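Local coordinates for ESX-1 secretion system protein EccA1 (Mycobacterium tuberculosis, PDB 4F3V), which is probably a cytosolic ATPase of the ESX-1 type VII secretion system that may power export of virulence factors, represented here by its N-terminal TPR-like domain, at residues 76-88 with 96-110. Sequence-based numbering, arbitrary orientation.
Sequences ISMSTLNARIAIG and YPVTSPLAITMGFAA. With SO4 (sulfate ion), chain D.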
loop_
_atom_site.group_PDB
_atom_site.type_symbol
_atom_site.label_atom_id
_atom_site.label_comp_id
_atom_site.label_asym_id
_atom_site.label_seq_id
_atom_site.Cartn_x
_atom_site.Cartn_y
_atom_site.Cartn_z
ATOM N N ILE A 76 -8.734 -12.830 23.809
ATOM C CA ILE A 76 -7.946 -11.654 23.390
ATOM C C ILE A 76 -8.559 -11.095 22.122
ATOM O O ILE A 76 -8.843 -11.840 21.171
ATOM C CB ILE A 76 -6.475 -12.033 23.151
ATOM C CG1 ILE A 76 -5.798 -12.413 24.485
ATOM C CG2 ILE A 76 -5.700 -10.907 22.423
ATOM C CD1 ILE A 76 -4.384 -12.953 24.332
ATOM N N SER A 77 -8.815 -9.793 22.100
ATOM C CA SER A 77 -9.203 -9.132 20.863
ATOM C C SER A 77 -7.965 -8.947 19.957
ATOM O O SER A 77 -6.905 -8.548 20.427
ATOM C CB SER A 77 -9.819 -7.754 21.153
ATOM O OG SER A 77 -10.004 -7.073 19.930
ATOM N N MET A 78 -8.095 -9.231 18.665
ATOM C CA MET A 78 -6.963 -9.064 17.741
ATOM C C MET A 78 -6.485 -7.610 17.673
ATOM O O MET A 78 -5.329 -7.366 17.372
ATOM C CB MET A 78 -7.271 -9.597 16.339
ATOM C CG MET A 78 -7.292 -11.122 16.271
ATOM S SD MET A 78 -5.676 -11.844 16.644
ATOM C CE MET A 78 -4.846 -11.305 15.165
ATOM N N SER A 79 -7.368 -6.662 17.974
ATOM C CA SER A 79 -6.984 -5.250 17.994
ATOM C C SER A 79 -5.937 -4.955 19.033
ATOM O O SER A 79 -5.164 -4.014 18.888
ATOM C CB SER A 79 -8.201 -4.373 18.251
ATOM O OG SER A 79 -9.115 -4.555 17.192
ATOM N N THR A 80 -5.915 -5.766 20.079
ATOM C CA THR A 80 -4.974 -5.592 21.189
ATOM C C THR A 80 -3.530 -5.906 20.747
ATOM O O THR A 80 -2.582 -5.396 21.325
ATOM C CB THR A 80 -5.431 -6.465 22.369
ATOM O OG1 THR A 80 -6.704 -5.963 22.829
ATOM C CG2 THR A 80 -4.405 -6.428 23.544
ATOM N N LEU A 81 -3.354 -6.726 19.715
ATOM C CA LEU A 81 -2.007 -6.948 19.167
ATOM C C LEU A 81 -1.406 -5.693 18.517
ATOM O O LEU A 81 -0.179 -5.588 18.382
ATOM C CB LEU A 81 -1.998 -8.087 18.159
ATOM C CG LEU A 81 -1.903 -9.481 18.754
ATOM C CD1 LEU A 81 -3.143 -9.729 19.612
ATOM C CD2 LEU A 81 -1.730 -10.509 17.642
ATOM N N ASN A 82 -2.273 -4.769 18.085
ATOM C CA ASN A 82 -1.865 -3.544 17.379
ATOM C C ASN A 82 -1.019 -3.848 16.139
ATOM O O ASN A 82 -0.027 -3.175 15.875
ATOM C CB ASN A 82 -1.131 -2.557 18.294
ATOM C CG ASN A 82 -2.017 -2.008 19.401
ATOM O OD1 ASN A 82 -3.129 -1.542 19.146
ATOM N ND2 ASN A 82 -1.523 -2.054 20.644
ATOM N N ALA A 83 -1.405 -4.880 15.387
ATOM C CA ALA A 83 -0.748 -5.187 14.105
ATOM C C ALA A 83 -1.207 -4.153 13.062
ATOM O O ALA A 83 -2.345 -3.661 13.133
ATOM C CB ALA A 83 -1.071 -6.598 13.657
ATOM N N ARG A 84 -0.303 -3.778 12.162
ATOM C CA ARG A 84 -0.599 -2.832 11.079
ATOM C C ARG A 84 -0.010 -3.397 9.801
ATOM O O ARG A 84 0.994 -4.095 9.859
ATOM C CB ARG A 84 -0.005 -1.455 11.376
ATOM C CG ARG A 84 -0.534 -0.812 12.658
ATOM C CD ARG A 84 -0.020 0.625 12.816
ATOM N NE ARG A 84 -0.629 1.532 11.829
ATOM C CZ ARG A 84 -1.793 2.178 11.963
ATOM N NH1 ARG A 84 -2.549 2.059 13.045
ATOM N NH2 ARG A 84 -2.227 2.926 10.974
ATOM N N ILE A 85 -0.627 -3.110 8.659
ATOM C CA ILE A 85 -0.108 -3.537 7.351
ATOM C C ILE A 85 0.028 -2.325 6.391
ATOM O O ILE A 85 -0.641 -1.297 6.553
ATOM C CB ILE A 85 -0.940 -4.648 6.681
ATOM C CG1 ILE A 85 -2.450 -4.454 6.850
ATOM C CG2 ILE A 85 -0.545 -6.033 7.201
ATOM C CD1 ILE A 85 -3.103 -3.503 5.881
ATOM N N ALA A 86 0.899 -2.451 5.404
ATOM C CA ALA A 86 1.181 -1.401 4.421
ATOM C C ALA A 86 0.115 -1.329 3.324
ATOM O O ALA A 86 -0.278 -2.361 2.787
ATOM C CB ALA A 86 2.574 -1.652 3.809
ATOM N N ILE A 87 -0.424 -0.138 3.055
ATOM C CA ILE A 87 -1.467 0.043 2.027
ATOM C C ILE A 87 -1.208 1.235 1.073
ATOM O O ILE A 87 -2.040 1.547 0.224
ATOM C CB ILE A 87 -2.900 0.187 2.610
ATOM C CG1 ILE A 87 -3.047 1.439 3.487
ATOM C CG2 ILE A 87 -3.347 -1.042 3.403
ATOM C CD1 ILE A 87 -4.494 1.916 3.632
ATOM N N GLY A 88 -0.056 1.887 1.207
ATOM C CA GLY A 88 0.231 3.102 0.437
ATOM C C GLY A 88 0.675 2.916 -0.997
ATOM O O GLY A 88 0.611 3.865 -1.802
ATOM N N TYR A 96 -2.349 0.580 7.927
ATOM C CA TYR A 96 -3.739 0.410 8.329
ATOM C C TYR A 96 -3.769 -0.653 9.443
ATOM O O TYR A 96 -3.071 -1.657 9.333
ATOM C CB TYR A 96 -4.544 -0.060 7.106
ATOM C CG TYR A 96 -6.012 0.092 7.291
ATOM C CD1 TYR A 96 -6.632 1.330 7.084
ATOM C CD2 TYR A 96 -6.796 -0.989 7.693
ATOM C CE1 TYR A 96 -7.987 1.484 7.299
ATOM C CE2 TYR A 96 -8.146 -0.841 7.902
ATOM C CZ TYR A 96 -8.741 0.396 7.702
ATOM O OH TYR A 96 -10.092 0.522 7.893
ATOM N N PRO A 97 -4.529 -0.421 10.522
ATOM C CA PRO A 97 -4.569 -1.407 11.616
ATOM C C PRO A 97 -5.355 -2.682 11.281
ATOM O O PRO A 97 -6.410 -2.618 10.655
ATOM C CB PRO A 97 -5.242 -0.628 12.755
ATOM C CG PRO A 97 -6.171 0.298 12.042
ATOM C CD PRO A 97 -5.374 0.746 10.818
ATOM N N VAL A 98 -4.828 -3.831 11.682
ATOM C CA VAL A 98 -5.466 -5.105 11.393
ATOM C C VAL A 98 -6.433 -5.341 12.542
ATOM O O VAL A 98 -6.019 -5.809 13.616
ATOM C CB VAL A 98 -4.443 -6.245 11.270
ATOM C CG1 VAL A 98 -5.108 -7.550 10.831
ATOM C CG2 VAL A 98 -3.351 -5.882 10.288
ATOM N N THR A 99 -7.691 -4.940 12.355
ATOM C CA THR A 99 -8.739 -5.192 13.342
ATOM C C THR A 99 -9.908 -6.029 12.821
ATOM O O THR A 99 -10.842 -6.346 13.558
ATOM C CB THR A 99 -9.272 -3.861 13.874
ATOM O OG1 THR A 99 -9.975 -3.202 12.836
ATOM C CG2 THR A 99 -8.103 -2.938 14.364
ATOM N N SER A 100 -9.828 -6.433 11.567
ATOM C CA SER A 100 -10.867 -7.234 10.925
ATOM C C SER A 100 -10.276 -7.817 9.641
ATOM O O SER A 100 -9.204 -7.404 9.208
ATOM C CB SER A 100 -12.037 -6.335 10.569
ATOM O OG SER A 100 -11.660 -5.446 9.542
ATOM N N PRO A 101 -10.974 -8.761 9.005
ATOM C CA PRO A 101 -10.465 -9.332 7.743
ATOM C C PRO A 101 -10.289 -8.317 6.615
ATOM O O PRO A 101 -9.444 -8.526 5.717
ATOM C CB PRO A 101 -11.521 -10.380 7.398
ATOM C CG PRO A 101 -12.035 -10.812 8.727
ATOM C CD PRO A 101 -12.137 -9.505 9.492
ATOM N N LEU A 102 -11.017 -7.205 6.657
ATOM C CA LEU A 102 -10.819 -6.143 5.668
ATOM C C LEU A 102 -9.348 -5.731 5.587
ATOM O O LEU A 102 -8.785 -5.627 4.493
ATOM C CB LEU A 102 -11.663 -4.918 6.014
ATOM C CG LEU A 102 -11.567 -3.746 5.013
ATOM C CD1 LEU A 102 -11.947 -4.202 3.605
ATOM C CD2 LEU A 102 -12.506 -2.633 5.457
ATOM N N ALA A 103 -8.724 -5.486 6.741
ATOM C CA ALA A 103 -7.303 -5.093 6.778
ATOM C C ALA A 103 -6.398 -6.117 6.090
ATOM O O ALA A 103 -5.449 -5.757 5.377
ATOM C CB ALA A 103 -6.832 -4.871 8.208
ATOM N N ILE A 104 -6.694 -7.398 6.309
ATOM C CA ILE A 104 -5.879 -8.453 5.732
ATOM C C ILE A 104 -6.011 -8.413 4.214
ATOM O O ILE A 104 -5.000 -8.552 3.494
ATOM C CB ILE A 104 -6.283 -9.854 6.212
ATOM C CG1 ILE A 104 -6.282 -9.946 7.755
ATOM C CG2 ILE A 104 -5.359 -10.902 5.592
ATOM C CD1 ILE A 104 -6.838 -11.266 8.245
ATOM N N THR A 105 -7.245 -8.207 3.737
ATOM C CA THR A 105 -7.538 -8.098 2.302
ATOM C C THR A 105 -6.723 -6.981 1.666
ATOM O O THR A 105 -6.085 -7.168 0.610
ATOM C CB THR A 105 -9.029 -7.768 2.053
ATOM O OG1 THR A 105 -9.884 -8.733 2.668
ATOM C CG2 THR A 105 -9.361 -7.675 0.550
ATOM N N MET A 106 -6.734 -5.833 2.325
ATOM C CA MET A 106 -6.035 -4.660 1.815
ATOM C C MET A 106 -4.519 -4.868 1.803
ATOM O O MET A 106 -3.852 -4.599 0.802
ATOM C CB MET A 106 -6.380 -3.429 2.642
ATOM C CG MET A 106 -7.832 -3.010 2.530
ATOM S SD MET A 106 -8.249 -1.800 3.804
ATOM C CE MET A 106 -7.641 -0.333 3.006
ATOM N N GLY A 107 -3.982 -5.364 2.908
ATOM C CA GLY A 107 -2.577 -5.692 2.977
ATOM C C GLY A 107 -2.151 -6.709 1.934
ATOM O O GLY A 107 -1.088 -6.575 1.313
ATOM N N PHE A 108 -2.948 -7.755 1.760
ATOM C CA PHE A 108 -2.617 -8.810 0.793
ATOM C C PHE A 108 -2.625 -8.237 -0.636
ATOM O O PHE A 108 -1.712 -8.487 -1.420
ATOM C CB PHE A 108 -3.619 -9.951 0.900
ATOM C CG PHE A 108 -3.445 -11.021 -0.141
ATOM C CD1 PHE A 108 -2.360 -11.873 -0.098
ATOM C CD2 PHE A 108 -4.376 -11.186 -1.142
ATOM C CE1 PHE A 108 -2.196 -12.872 -1.045
ATOM C CE2 PHE A 108 -4.220 -12.187 -2.083
ATOM C CZ PHE A 108 -3.132 -13.040 -2.037
ATOM N N ALA A 109 -3.635 -7.428 -0.952
ATOM C CA ALA A 109 -3.722 -6.818 -2.263
ATOM C C ALA A 109 -2.495 -5.939 -2.526
ATOM O O ALA A 109 -1.911 -5.991 -3.613
ATOM C CB ALA A 109 -5.033 -6.023 -2.386
ATOM N N ALA A 110 -2.090 -5.136 -1.542
ATOM C CA ALA A 110 -0.913 -4.259 -1.711
ATOM C C ALA A 110 0.347 -5.097 -1.925
ATOM O O ALA A 110 1.157 -4.803 -2.828
ATOM C CB ALA A 110 -0.732 -3.320 -0.523
HETATM S S SO4 D . -5.123 4.599 12.679
HETATM O O1 SO4 D . -4.453 5.845 13.124
HETATM O O2 SO4 D . -4.422 4.102 11.475
HETATM O O3 SO4 D . -5.050 3.560 13.732
HETATM O O4 SO4 D . -6.534 4.889 12.363
HETATM O O HOH W 1 -4.023 -5.955 15.489
HETATM O O HOH W 2 -10.212 -6.930 16.224
HETATM O O HOH W 3 0.765 -4.788 2.435
#
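Ile85 packs its whole side chain against 96-110. Its CB lies 4.2 Å from Gly107 CA of helix 101-110. CG2 reaches the methyl CG2 of Val98. With chi1 at 40°, short of the usual staggered value, CG1 is directed at the helix. CG1 meets Ala103 O (3.6 Å) and Val98 CG2 (3.8 Å), the Ile85 and Val98 side chains crossing at about a right angle. The tip, CD1, lies 3.3 Å from Ala103 O and also touches Gly107 N and Tyr96 CB. Gly107 has no side chain, so Ile85 packs directly on the helix backbone. Strands 84-86 and 95-97 form an antiparallel beta hairpin in this largely helical TPR-like domain. In its hydrogen-bonded pair, Ile85 N donates to Tyr96 O and Tyr96 N to Ile85 O, both at 2.9 Å; the second is the more bent (142°). Ala83 O accepts a nearly straight bond from Val98 N (176°). A water bridges Met78 O, Ala83 N and Val98 O. Ile87 CD1 comes obliquely to the Tyr96 ring and touches Met106 CE at 3.9 Å. Met106 SD lies above the rim on one face of that ring, Pro97 CD above the rim on the opposite face. One face of the Arg84 guanidinium lies over Tyr96 C and Pro97 N, offset toward its rim. Its NH1 donates a hydrogen bond to O3 of a sulfate, probably from the crystallisation liquor, at 3.0 Å, while NE is hydrogen-bonded to Thr95 OG1.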